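Local coordinates for protein caspase Nc subunit 1 (Drosophila melanogaster, PDB 2FP3) that is the caspase-domain part of a fly initiator cysteine protease that takes part in the caspase activation cascade of apoptosis, at residues A[38-44]-A[308-314]; A[69-73]-A[147-151]; A[243-247]-A[286-290]. The protein carries 2 engineered substitutions. One frame throughout, in Å; residues are numbered along the deposited sequence.

Contact 1: A[38-44]-A[308-314]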
loop_
_atom_site.group_PDB
_atom_site.type_symbol
_atom_site.label_atom_id
_atom_site.label_comp_id
_atom_site.label_asym_id
_atom_site.label_seq_id
_atom_site.Cartn_x
_atom_site.Cartn_y
_atom_site.Cartn_z
ATOM N N LYS A 38 -18.670 -7.923 -2.302
ATOM C CA LYS A 38 -18.082 -8.431 -3.532
ATOM C C LYS A 38 -18.714 -7.812 -4.766
ATOM O O LYS A 38 -19.865 -7.399 -4.741
ATOM C CB LYS A 38 -18.258 -9.952 -3.626
ATOM C CG LYS A 38 -17.763 -10.758 -2.427
ATOM C CD LYS A 38 -17.982 -12.252 -2.686
ATOM C CE LYS A 38 -17.958 -13.093 -1.405
ATOM N NZ LYS A 38 -16.648 -13.068 -0.695
ATOM N N SER A 39 -17.955 -7.756 -5.851
ATOM C CA SER A 39 -18.469 -7.225 -7.097
ATOM C C SER A 39 -19.402 -8.264 -7.717
ATOM O O SER A 39 -19.341 -9.450 -7.386
ATOM C CB SER A 39 -17.320 -6.941 -8.066
ATOM O OG SER A 39 -16.449 -5.968 -7.534
ATOM N N LYS A 40 -20.264 -7.814 -8.620
ATOM C CA LYS A 40 -21.188 -8.708 -9.300
ATOM C C LYS A 40 -20.924 -8.590 -10.795
ATOM O O LYS A 40 -21.691 -9.075 -11.623
ATOM C CB LYS A 40 -22.636 -8.319 -8.983
ATOM C CG LYS A 40 -23.078 -8.638 -7.563
ATOM C CD LYS A 40 -24.514 -8.190 -7.327
ATOM C CE LYS A 40 -25.110 -8.826 -6.075
ATOM N NZ LYS A 40 -24.333 -8.515 -4.846
ATOM N N LYS A 41 -19.811 -7.953 -11.130
ATOM C CA LYS A 41 -19.438 -7.740 -12.521
ATOM C C LYS A 41 -18.012 -7.200 -12.543
ATOM O O LYS A 41 -17.420 -6.947 -11.500
ATOM C CB LYS A 41 -20.370 -6.691 -13.137
ATOM C CG LYS A 41 -20.296 -5.356 -12.384
ATOM C CD LYS A 41 -21.360 -4.344 -12.795
ATOM C CE LYS A 41 -20.983 -3.564 -14.044
ATOM N NZ LYS A 41 -22.091 -2.639 -14.443
ATOM N N ILE A 42 -17.469 -7.041 -13.740
ATOM C CA ILE A 42 -16.146 -6.472 -13.910
ATOM C C ILE A 42 -16.451 -4.996 -14.157
ATOM O O ILE A 42 -17.123 -4.653 -15.132
ATOM C CB ILE A 42 -15.422 -7.053 -15.152
ATOM C CG1 ILE A 42 -15.193 -8.558 -14.967
ATOM C CG2 ILE A 42 -14.106 -6.307 -15.386
ATOM C CD1 ILE A 42 -14.321 -8.929 -13.771
ATOM N N HIS A 43 -15.977 -4.131 -13.270
ATOM C CA HIS A 43 -16.228 -2.707 -13.406
ATOM C C HIS A 43 -15.280 -2.070 -14.402
ATOM O O HIS A 43 -14.080 -2.327 -14.376
ATOM C CB HIS A 43 -16.124 -2.044 -12.036
ATOM C CG HIS A 43 -17.205 -2.468 -11.092
ATOM N ND1 HIS A 43 -18.382 -1.763 -10.943
ATOM C CD2 HIS A 43 -17.329 -3.573 -10.317
ATOM C CE1 HIS A 43 -19.182 -2.418 -10.121
ATOM N NE2 HIS A 43 -18.569 -3.522 -9.727
ATOM N N GLY A 44 -15.833 -1.254 -15.294
ATOM C CA GLY A 44 -15.031 -0.608 -16.312
ATOM C C GLY A 44 -15.328 0.868 -16.438
ATOM O O GLY A 44 -15.223 1.440 -17.526
ATOM N N TYR A 308 -10.241 -0.780 -10.582
ATOM C CA TYR A 308 -11.334 -1.426 -9.862
ATOM C C TYR A 308 -10.762 -2.770 -9.441
ATOM O O TYR A 308 -10.110 -3.447 -10.232
ATOM C CB TYR A 308 -12.556 -1.643 -10.758
ATOM C CG TYR A 308 -13.329 -0.383 -11.049
ATOM C CD1 TYR A 308 -13.100 0.343 -12.216
ATOM C CD2 TYR A 308 -14.279 0.106 -10.133
ATOM C CE1 TYR A 308 -13.795 1.532 -12.472
ATOM C CE2 TYR A 308 -14.976 1.292 -10.379
ATOM C CZ TYR A 308 -14.731 1.997 -11.549
ATOM O OH TYR A 308 -15.426 3.162 -11.817
ATOM N N PHE A 309 -10.983 -3.149 -8.192
ATOM C CA PHE A 309 -10.457 -4.404 -7.690
ATOM C C PHE A 309 -11.361 -5.605 -8.004
ATOM O O PHE A 309 -10.908 -6.758 -7.959
ATOM C CB PHE A 309 -10.210 -4.286 -6.179
ATOM C CG PHE A 309 -9.007 -3.441 -5.820
ATOM C CD1 PHE A 309 -7.713 -3.942 -5.966
ATOM C CD2 PHE A 309 -9.165 -2.139 -5.357
ATOM C CE1 PHE A 309 -6.595 -3.154 -5.661
ATOM C CE2 PHE A 309 -8.058 -1.344 -5.053
ATOM C CZ PHE A 309 -6.768 -1.857 -5.207
ATOM N N ASN A 310 -12.623 -5.327 -8.336
ATOM C CA ASN A 310 -13.602 -6.372 -8.646
ATOM C C ASN A 310 -13.459 -7.534 -7.665
ATOM O O ASN A 310 -13.350 -8.696 -8.061
ATOM C CB ASN A 310 -13.407 -6.874 -10.076
ATOM C CG ASN A 310 -13.628 -5.787 -11.112
ATOM O OD1 ASN A 310 -14.620 -5.063 -11.058
ATOM N ND2 ASN A 310 -12.709 -5.672 -12.067
ATOM N N PRO A 311 -13.480 -7.241 -6.362
ATOM C CA PRO A 311 -13.327 -8.362 -5.431
ATOM C C PRO A 311 -14.409 -9.426 -5.559
ATOM O O PRO A 311 -15.591 -9.116 -5.699
ATOM C CB PRO A 311 -13.338 -7.680 -4.073
ATOM C CG PRO A 311 -14.317 -6.587 -4.278
ATOM C CD PRO A 311 -13.969 -6.040 -5.665
ATOM N N GLY A 312 -13.984 -10.681 -5.519
ATOM C CA GLY A 312 -14.909 -11.796 -5.604
ATOM C C GLY A 312 -15.540 -12.067 -6.958
ATOM O O GLY A 312 -16.531 -12.786 -7.031
ATOM N N PHE A 313 -14.987 -11.517 -8.033
ATOM C CA PHE A 313 -15.558 -11.741 -9.354
ATOM C C PHE A 313 -14.469 -11.844 -10.413
ATOM O O PHE A 313 -13.452 -11.147 -10.334
ATOM C CB PHE A 313 -16.507 -10.601 -9.712
ATOM C CG PHE A 313 -17.465 -10.939 -10.818
ATOM C CD1 PHE A 313 -18.624 -11.672 -10.551
ATOM C CD2 PHE A 313 -17.196 -10.556 -12.133
ATOM C CE1 PHE A 313 -19.501 -12.015 -11.575
ATOM C CE2 PHE A 313 -18.061 -10.893 -13.164
ATOM C CZ PHE A 313 -19.220 -11.626 -12.886
ATOM N N PHE A 314 -14.676 -12.704 -11.410
ATOM C CA PHE A 314 -13.688 -12.879 -12.468
ATOM C C PHE A 314 -14.303 -13.025 -13.843
ATOM O O PHE A 314 -15.480 -13.326 -13.969
ATOM C CB PHE A 314 -12.800 -14.093 -12.181
ATOM C CG PHE A 314 -13.558 -15.333 -11.783
ATOM C CD1 PHE A 314 -13.889 -15.564 -10.452
ATOM C CD2 PHE A 314 -13.906 -16.288 -12.729
ATOM C CE1 PHE A 314 -14.548 -16.735 -10.068
ATOM C CE2 PHE A 314 -14.568 -17.460 -12.356
ATOM C CZ PHE A 314 -14.886 -17.682 -11.022
HETATM O O HOH W 1 -12.129 -3.843 -13.816
#
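This is a loop-to-loop packing contact between the N-terminal arm and the C-terminal tail of the caspase fold. Residues 38-44 precede strand 62-68, and residues 308-314 follow strand 297-301. The tail makes a type II beta turn from N310 to F313, and the arm lies along it. Just one backbone bond joins the two, from S39 N to P311 O at 2.7 Å. The arm has a second hold farther on. There N310 uses its side-chain carbonyl as a backbone would: H43 N donates to N310 OD1 at 2.8 Å. The bond is nearly straight at the hydrogen, 175°, but the donor is tilted from the amide plane. N310 CG sits beside its own backbone N (chi1 -62°), which turns the amide to the arm. OD1 also lies in plane at the edge of the H43 ring, 3.2 Å from H43 CD2. N310 ND2 donates to M55 O and to a water, and that water donates to H43 O. S39 OG lies 3.1 Å from both N310 CA and P311 CD, but its hydrogen bond goes to H268 O. Two aromatic side chains flank these polar holds. The F313 ring is anti to its backbone N (chi1 -161°) and lies with one face against the backbone of K40 and K41. I42 CD1 touches the ring edge, 3.7 Å from F313 CD2. R61 NH2 is hydrogen-bonded to F313 O. At the Y308 end, the methylene of H43 makes a CH-pi contact, with H43 CB 3.6 Å from the centroid of the Y308 ring.

Contact 2: A[69-73]-A[147-151]. Engineered in segment 147-151: R150 (natural residue Cys).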
loop_
_atom_site.group_PDB
_atom_site.type_symbol
_atom_site.label_atom_id
_atom_site.label_comp_id
_atom_site.label_asym_id
_atom_site.label_seq_id
_atom_site.Cartn_x
_atom_site.Cartn_y
_atom_site.Cartn_z
ATOM N N ILE A 69 7.358 -3.025 10.202
ATOM C CA ILE A 69 8.502 -2.956 11.114
ATOM C C ILE A 69 8.022 -2.375 12.445
ATOM O O ILE A 69 7.451 -1.283 12.478
ATOM C CB ILE A 69 9.604 -2.038 10.544
ATOM C CG1 ILE A 69 10.006 -2.517 9.149
ATOM C CG2 ILE A 69 10.807 -2.020 11.471
ATOM C CD1 ILE A 69 11.039 -1.642 8.478
ATOM N N MET A 70 8.254 -3.083 13.544
ATOM C CA MET A 70 7.784 -2.574 14.823
ATOM C C MET A 70 8.769 -2.615 15.979
ATOM O O MET A 70 8.386 -2.400 17.125
ATOM C CB MET A 70 6.495 -3.293 15.213
ATOM C CG MET A 70 6.590 -4.800 15.167
ATOM S SD MET A 70 4.965 -5.535 15.357
ATOM C CE MET A 70 4.736 -5.362 17.131
ATOM N N ASP A 71 10.035 -2.878 15.683
ATOM C CA ASP A 71 11.055 -2.922 16.725
ATOM C C ASP A 71 12.281 -2.132 16.299
ATOM O O ASP A 71 12.785 -2.290 15.186
ATOM C CB ASP A 71 11.443 -4.369 17.041
ATOM C CG ASP A 71 10.411 -5.074 17.909
ATOM O OD1 ASP A 71 10.535 -6.302 18.094
ATOM O OD2 ASP A 71 9.482 -4.408 18.414
ATOM N N TYR A 72 12.758 -1.280 17.200
ATOM C CA TYR A 72 13.909 -0.436 16.921
ATOM C C TYR A 72 14.942 -0.499 18.053
ATOM O O TYR A 72 14.718 -1.187 19.054
ATOM C CB TYR A 72 13.412 0.995 16.694
ATOM C CG TYR A 72 12.392 1.079 15.583
ATOM C CD1 TYR A 72 11.038 0.846 15.829
ATOM C CD2 TYR A 72 12.791 1.318 14.265
ATOM C CE1 TYR A 72 10.107 0.843 14.786
ATOM C CE2 TYR A 72 11.871 1.318 13.219
ATOM C CZ TYR A 72 10.534 1.078 13.484
ATOM O OH TYR A 72 9.631 1.065 12.446
ATOM N N PRO A 73 16.086 0.206 17.905
ATOM C CA PRO A 73 17.163 0.246 18.897
ATOM C C PRO A 73 16.770 -0.124 20.319
ATOM O O PRO A 73 17.433 -0.943 20.954
ATOM C CB PRO A 73 17.657 1.674 18.775
ATOM C CG PRO A 73 17.676 1.835 17.292
ATOM C CD PRO A 73 16.380 1.165 16.822
ATOM N N VAL A 147 13.478 6.486 5.476
ATOM C CA VAL A 147 12.689 5.434 6.103
ATOM C C VAL A 147 13.578 4.585 7.005
ATOM O O VAL A 147 14.672 4.190 6.609
ATOM C CB VAL A 147 12.026 4.532 5.027
ATOM C CG1 VAL A 147 11.292 3.387 5.676
ATOM C CG2 VAL A 147 11.062 5.350 4.189
ATOM N N GLU A 148 13.102 4.313 8.218
ATOM C CA GLU A 148 13.842 3.508 9.195
ATOM C C GLU A 148 13.522 2.023 9.114
ATOM O O GLU A 148 12.428 1.632 8.697
ATOM C CB GLU A 148 13.515 3.934 10.624
ATOM C CG GLU A 148 14.253 5.116 11.180
ATOM C CD GLU A 148 14.110 5.173 12.686
ATOM O OE1 GLU A 148 14.831 4.426 13.381
ATOM O OE2 GLU A 148 13.258 5.945 13.172
ATOM N N PHE A 149 14.472 1.204 9.556
ATOM C CA PHE A 149 14.291 -0.239 9.587
ATOM C C PHE A 149 14.644 -0.745 10.989
ATOM O O PHE A 149 14.996 0.045 11.864
ATOM C CB PHE A 149 15.170 -0.925 8.533
ATOM C CG PHE A 149 14.796 -0.581 7.116
ATOM C CD1 PHE A 149 15.439 0.453 6.440
ATOM C CD2 PHE A 149 13.774 -1.268 6.468
ATOM C CE1 PHE A 149 15.069 0.798 5.144
ATOM C CE2 PHE A 149 13.396 -0.927 5.173
ATOM C CZ PHE A 149 14.044 0.107 4.510
ATOM N N ARG A 150 14.538 -2.056 11.190
ATOM C CA ARG A 150 14.834 -2.698 12.472
ATOM C C ARG A 150 16.178 -2.278 13.076
ATOM O O ARG A 150 16.262 -1.919 14.250
ATOM C CB ARG A 150 14.821 -4.220 12.292
ATOM C CG ARG A 150 15.278 -5.003 13.510
ATOM C CD ARG A 150 16.298 -6.049 13.115
ATOM N NE ARG A 150 16.440 -7.080 14.137
ATOM C CZ ARG A 150 17.174 -8.180 13.992
ATOM N NH1 ARG A 150 17.843 -8.399 12.865
ATOM N NH2 ARG A 150 17.229 -9.071 14.972
ATOM N N ASP A 151 17.226 -2.337 12.262
ATOM C CA ASP A 151 18.570 -1.984 12.694
ATOM C C ASP A 151 18.753 -0.481 12.897
ATOM O O ASP A 151 19.862 -0.011 13.140
ATOM C CB ASP A 151 19.587 -2.503 11.671
ATOM C CG ASP A 151 19.374 -1.918 10.286
ATOM O OD1 ASP A 151 20.082 -2.338 9.340
ATOM O OD2 ASP A 151 18.501 -1.033 10.149
#
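The contact belongs to the active-site end of the caspase sheet, where the loop after strand 62-68 meets the end of the hairpin strand 146-148. The touching parts run at 80° to each other. I69 and Y72 carry most of the packing. I69 reaches across with its extended chain, and CD1 lies 3.4 Å from F149 CD2 and close to E148 O. The other branch, I69 CG2, comes up to the backbone at 3.7 Å from R150 N. With CG beside the backbone N (chi1 -57°), the Y72 ring reaches the 147-151 segment. Ring atoms CD2 and CE2 of Y72 meet the backbone, with Y72 CD2 3.5 Å from F149 O. E148 slants across the Y72 ring, its carboxylate turned 52° from the ring plane. The acid end of E148 is held by a salt bridge to R77, while T136 OG1 bonds to both Y72 OH and E148 O, so one threonine ties both sides together. Farther out, R150 CA makes a CA-H...O contact of 3.4 Å with D71 O. R150 is an engineered residue. R150 CB and CG each lie 4.0 Å from D71 O, and beyond CG the chain leads away. The Y72 ring also packs against that of H137, the probable catalytic histidine, in an active-site wall built from loops at the sheet end, as in other caspases.

Contact 3: A[243-247]-A[286-290]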
loop_
_atom_site.group_PDB
_atom_site.type_symbol
_atom_site.label_atom_id
_atom_site.label_comp_id
_atom_site.label_asym_id
_atom_site.label_seq_id
_atom_site.Cartn_x
_atom_site.Cartn_y
_atom_site.Cartn_z
ATOM N N TYR A 243 1.400 12.035 15.384
ATOM C CA TYR A 243 1.613 10.606 15.545
ATOM C C TYR A 243 0.715 9.973 16.601
ATOM O O TYR A 243 0.451 8.774 16.547
ATOM C CB TYR A 243 3.099 10.302 15.837
ATOM C CG TYR A 243 3.879 11.357 16.617
ATOM C CD1 TYR A 243 5.274 11.307 16.674
ATOM C CD2 TYR A 243 3.235 12.398 17.292
ATOM C CE1 TYR A 243 6.007 12.264 17.379
ATOM C CE2 TYR A 243 3.961 13.362 17.999
ATOM C CZ TYR A 243 5.344 13.288 18.037
ATOM O OH TYR A 243 6.064 14.238 18.725
ATOM N N VAL A 244 0.236 10.775 17.549
ATOM C CA VAL A 244 -0.644 10.269 18.601
ATOM C C VAL A 244 -2.101 10.550 18.235
ATOM O O VAL A 244 -2.478 11.698 17.997
ATOM C CB VAL A 244 -0.325 10.925 19.966
ATOM C CG1 VAL A 244 -1.208 10.325 21.054
ATOM C CG2 VAL A 244 1.147 10.728 20.307
ATOM N N THR A 245 -2.915 9.497 18.191
ATOM C CA THR A 245 -4.329 9.630 17.841
ATOM C C THR A 245 -5.164 8.538 18.505
ATOM O O THR A 245 -4.638 7.493 18.887
ATOM C CB THR A 245 -4.532 9.532 16.307
ATOM O OG1 THR A 245 -3.790 10.569 15.657
ATOM C CG2 THR A 245 -6.003 9.673 15.943
ATOM N N HIS A 246 -6.464 8.791 18.648
ATOM C CA HIS A 246 -7.384 7.824 19.238
ATOM C C HIS A 246 -6.936 7.400 20.638
ATOM O O HIS A 246 -7.221 6.291 21.079
ATOM C CB HIS A 246 -7.491 6.605 18.307
ATOM C CG HIS A 246 -8.561 5.628 18.688
ATOM N ND1 HIS A 246 -8.433 4.752 19.744
ATOM C CD2 HIS A 246 -9.775 5.382 18.142
ATOM C CE1 HIS A 246 -9.520 4.007 19.831
ATOM N NE2 HIS A 246 -10.350 4.369 18.870
ATOM N N ARG A 247 -6.237 8.296 21.327
ATOM C CA ARG A 247 -5.729 8.050 22.678
ATOM C C ARG A 247 -4.749 6.875 22.772
ATOM O O ARG A 247 -3.934 6.819 23.692
ATOM C CB ARG A 247 -6.884 7.818 23.665
ATOM C CG ARG A 247 -7.284 6.357 23.837
ATOM C CD ARG A 247 -8.208 6.151 25.025
ATOM N NE ARG A 247 -8.435 4.734 25.296
ATOM C CZ ARG A 247 -9.129 3.923 24.506
ATOM N NH1 ARG A 247 -9.672 4.385 23.386
ATOM N NH2 ARG A 247 -9.279 2.646 24.830
ATOM N N LYS A 286 -11.997 14.328 11.908
ATOM C CA LYS A 286 -11.936 13.700 13.220
ATOM C C LYS A 286 -11.246 14.565 14.273
ATOM O O LYS A 286 -11.478 15.773 14.351
ATOM C CB LYS A 286 -11.227 12.347 13.120
ATOM C CG LYS A 286 -9.766 12.438 12.720
ATOM C CD LYS A 286 -9.095 11.081 12.803
ATOM C CE LYS A 286 -9.208 10.479 14.199
ATOM N NZ LYS A 286 -8.550 11.313 15.240
ATOM N N ARG A 287 -10.394 13.935 15.076
ATOM C CA ARG A 287 -9.681 14.615 16.151
ATOM C C ARG A 287 -8.159 14.525 16.036
ATOM O O ARG A 287 -7.624 13.740 15.254
ATOM C CB ARG A 287 -10.128 14.029 17.492
ATOM C CG ARG A 287 -10.057 12.509 17.529
ATOM C CD ARG A 287 -10.711 11.923 18.766
ATOM N NE ARG A 287 -10.716 10.463 18.725
ATOM C CZ ARG A 287 -11.242 9.685 19.666
ATOM N NH1 ARG A 287 -11.813 10.222 20.736
ATOM N NH2 ARG A 287 -11.196 8.366 19.538
ATOM N N THR A 288 -7.478 15.347 16.831
ATOM C CA THR A 288 -6.017 15.412 16.891
ATOM C C THR A 288 -5.255 15.271 15.567
ATOM O O THR A 288 -4.286 14.514 15.480
ATOM C CB THR A 288 -5.468 14.367 17.899
ATOM O OG1 THR A 288 -4.042 14.477 17.979
ATOM C CG2 THR A 288 -5.839 12.956 17.472
ATOM N N LYS A 289 -5.684 16.012 14.545
ATOM C CA LYS A 289 -5.033 15.987 13.232
ATOM C C LYS A 289 -5.815 16.799 12.203
ATOM O O LYS A 289 -5.517 16.761 11.009
ATOM C CB LYS A 289 -4.872 14.548 12.723
ATOM C CG LYS A 289 -6.175 13.838 12.385
ATOM C CD LYS A 289 -5.921 12.432 11.845
ATOM C CE LYS A 289 -5.285 11.527 12.892
ATOM N NZ LYS A 289 -5.060 10.150 12.377
ATOM N N LYS A 290 -6.817 17.531 12.679
ATOM C CA LYS A 290 -7.655 18.354 11.815
ATOM C C LYS A 290 -7.307 19.825 12.027
ATOM O O LYS A 290 -8.120 20.600 12.530
ATOM C CB LYS A 290 -9.133 18.109 12.144
ATOM C CG LYS A 290 -10.122 18.729 11.166
ATOM C CD LYS A 290 -11.556 18.387 11.556
ATOM C CE LYS A 290 -12.557 18.873 10.518
ATOM N NZ LYS A 290 -12.521 20.352 10.347
#
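Two irregular loops come closest at T245 and T288, whose CA atoms are 6.1 Å apart, and neither forms a helix or strand here. The T288 side chain points to the other loop. Its hydroxyl gives the one hydrogen bond between the segments, from T288 OG1 to V244 O at 3.2 Å. The donor lies nearly in line with the carbonyl, at a C=O...donor angle of 164°. T245 OG1 also reaches V244 O, but that bond is weak. The T288 hydroxyl is anti to the backbone N (chi1 -178°), and the methyl is left to face T245. T288 CG2 and T245 CG2 are 3.6 Å apart. Two lysines close round T245. K289 crosses it at about a right angle, with K289 CE 3.3 Å from T245 OG1. K286 comes in obliquely, its CE 3.7 Å from T245 CG2, and its chain bends at chi3 and chi4. That fold brings the ammonium back to its own loop, where K286 NZ donates to R287 O at 2.6 Å. The donor stands above the carbonyl plane there. K286 also makes a cation-pi contact with W254. R287 runs out straight from CG to NE toward H246. The edge of its guanidinium meets the ring carbon, with NH2 of R287 3.6 Å from H246 CD2. Ring and guanidinium stand almost perpendicular, 85° apart. H246 ND1 is fixed by D248, and its ring meets that of W254. The contact lies on the surface. It joins the loop that leads from strand 233-237 into helix 251-266 to the loop that leads from helix 272-284 into strand 297-301, and T245 and K289 both touch T251 at the start of helix 251-266.

Contact 1 brings the arm before strand 62-68 to the tail after strand 297-301 and so spans the other two. Within that span, contact 2 closes before contact 3 opens. Contacts 1 and 2 lie on opposite sides of the chain's centre, with their centres about 37 Å apart. Contacts 2 and 3 are closer, about 23 Å between centres and about 10 Å between nearest atoms. Contact 2 joins the loop after strand 62-68 to strand 146-148, and contact 3 the loop after strand 233-237 to the one before strand 297-301. All four strands belong to the mixed sheet. Contact 2 flanks the probable catalytic histidine, while contact 1 lies away from the active site.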